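Flavin-nucleotide-binding protein (PDB 6RK0) acts as a low-potential terminal oxidase, the flavocytochrome Anf3, which carries FAD and haem b and is associated with the iron-only nitrogenase. Local coordinates at the interface of chains A and B. Residues are numbered along the deposited sequence; one frame, centred on the assembly and turned at random. Chains: chain A/B, Uncharacterized protein.

The interface of chains A and B. Residues chain A 203-206, 209, 215; chain B 190-193.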
loop_
_atom_site.group_PDB
_atom_site.type_symbol
_atom_site.label_atom_id
_atom_site.label_comp_id
_atom_site.label_asym_id
_atom_site.label_seq_id
_atom_site.Cartn_x
_atom_site.Cartn_y
_atom_site.Cartn_z
ATOM N N PRO A 203 4.975 -19.260 11.755
ATOM C CA PRO A 203 3.992 -19.891 10.870
ATOM C C PRO A 203 2.976 -20.715 11.631
ATOM O O PRO A 203 3.271 -21.312 12.663
ATOM C CB PRO A 203 4.845 -20.753 9.939
ATOM C CG PRO A 203 6.202 -20.108 9.987
ATOM C CD PRO A 203 6.349 -19.647 11.409
ATOM N N GLU A 204 1.770 -20.748 11.090
ATOM C CA GLU A 204 0.662 -21.478 11.665
ATOM C C GLU A 204 0.270 -22.604 10.732
ATOM O O GLU A 204 -0.177 -22.359 9.607
ATOM C CB GLU A 204 -0.499 -20.521 11.879
ATOM C CG GLU A 204 -0.006 -19.473 12.885
ATOM C CD GLU A 204 -1.035 -18.517 13.325
ATOM O OE1 GLU A 204 -2.201 -18.624 12.922
ATOM O OE2 GLU A 204 -0.649 -17.585 14.052
ATOM N N PRO A 205 0.438 -23.850 11.154
ATOM C CA PRO A 205 0.179 -24.967 10.242
ATOM C C PRO A 205 -1.299 -25.118 9.924
ATOM O O PRO A 205 -2.169 -24.949 10.792
ATOM C CB PRO A 205 0.668 -26.191 11.027
ATOM C CG PRO A 205 0.493 -25.773 12.497
ATOM C CD PRO A 205 0.904 -24.294 12.477
ATOM N N ASP A 206 -1.570 -25.550 8.696
ATOM C CA ASP A 206 -2.929 -25.961 8.343
ATOM C C ASP A 206 -3.270 -27.193 9.185
ATOM O O ASP A 206 -2.530 -28.191 9.147
ATOM C CB ASP A 206 -2.916 -26.355 6.859
ATOM C CG ASP A 206 -4.261 -26.775 6.317
ATOM O OD1 ASP A 206 -5.252 -26.818 7.084
ATOM O OD2 ASP A 206 -4.310 -27.049 5.082
ATOM N N ASN A 209 -2.904 -30.553 7.490
ATOM C CA ASN A 209 -1.625 -31.143 7.115
ATOM C C ASN A 209 -1.599 -32.617 7.506
ATOM O O ASN A 209 -2.135 -33.030 8.551
ATOM C CB ASN A 209 -0.489 -30.449 7.836
ATOM C CG ASN A 209 -0.056 -29.177 7.140
ATOM O OD1 ASN A 209 -0.406 -28.900 5.992
ATOM N ND2 ASN A 209 0.733 -28.387 7.858
ATOM N N MET A 215 7.340 -28.900 8.787
ATOM C CA MET A 215 7.481 -27.593 8.148
ATOM C C MET A 215 8.904 -27.428 7.637
ATOM O O MET A 215 9.861 -27.571 8.415
ATOM C CB MET A 215 7.203 -26.502 9.148
ATOM C CG MET A 215 7.294 -25.110 8.493
ATOM S SD MET A 215 7.171 -23.755 9.662
ATOM C CE MET A 215 8.842 -23.750 10.321
ATOM N N TRP B 190 3.762 -29.396 3.352
ATOM C CA TRP B 190 3.295 -28.651 4.514
ATOM C C TRP B 190 2.589 -27.369 4.056
ATOM O O TRP B 190 3.179 -26.561 3.335
ATOM C CB TRP B 190 4.500 -28.273 5.365
ATOM C CG TRP B 190 4.185 -27.638 6.689
ATOM C CD1 TRP B 190 4.068 -28.285 7.901
ATOM C CD2 TRP B 190 3.957 -26.245 6.953
ATOM N NE1 TRP B 190 3.791 -27.386 8.896
ATOM C CE2 TRP B 190 3.701 -26.120 8.345
ATOM C CE3 TRP B 190 3.941 -25.086 6.144
ATOM C CZ2 TRP B 190 3.459 -24.886 8.949
ATOM C CZ3 TRP B 190 3.684 -23.879 6.760
ATOM C CH2 TRP B 190 3.439 -23.782 8.139
ATOM N N ALA B 191 1.370 -27.183 4.525
ATOM C CA ALA B 191 0.580 -25.991 4.217
ATOM C C ALA B 191 0.360 -25.202 5.511
ATOM O O ALA B 191 0.419 -25.742 6.617
ATOM C CB ALA B 191 -0.734 -26.421 3.579
ATOM N N GLY B 192 0.087 -23.900 5.357
ATOM C CA GLY B 192 -0.144 -23.076 6.530
ATOM C C GLY B 192 -0.129 -21.611 6.151
ATOM O O GLY B 192 -0.252 -21.257 4.980
ATOM N N VAL B 193 0.023 -20.768 7.164
ATOM C CA VAL B 193 -0.050 -19.319 6.975
ATOM C C VAL B 193 1.087 -18.696 7.754
ATOM O O VAL B 193 1.327 -19.057 8.914
ATOM C CB VAL B 193 -1.391 -18.743 7.484
ATOM C CG1 VAL B 193 -1.408 -17.209 7.399
ATOM C CG2 VAL B 193 -2.558 -19.300 6.702
#
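A:Glu204 and B:Val193 form an antiparallel beta bridge that joins the short strand 204-205 to the start of strand 192-200 across the two-fold interface, probably the dimer of this flavocytochrome of the pyridoxamine 5'-phosphate oxidase-like family. A:Glu204 N donates to B:Val193 O at 2.8 Å, and B:Val193 N returns a bond to A:Glu204 O at 2.9 Å. A:Pro205, lacking an N-H, bridges to B:Gly192, whose very extended backbone a residue with a side chain would probably adopt less easily. Past it, A:Asp206 N reaches B:Ala191 O almost straight (175° at H) from above the carbonyl plane.

B:Ala191 O also accepts from A:Asn209 ND2, 2.9 Å away, which lies in the carbonyl plane on a lone pair. A carboxamide suits this place because it can donate and accept at once: A:Asn209 OD1 takes B:Ala191 N at 2.9 Å, and the paired bonds fix its rotation.

With CG anti to the backbone N (chi1 -173°), the indole of B:Trp190 reaches out between A:Met215 and A:Asn209. A:Met215, a flexible apolar chain, lies over one face in CH-pi contact, CG 3.7 Å from the centroid of the six-membered ring of B:Trp190 and CA above the five-membered ring. A:Asn209 ND2 sits over the rim of the opposite face, where A:Pro205 CA also lies, 3.5 Å from B:Trp190 CZ2; A:Pro203 CB approaches the edge at CH2. An alanine in place of B:Trp190 would probably leave A:Met215 without its aromatic face and open a gap beside both prolines.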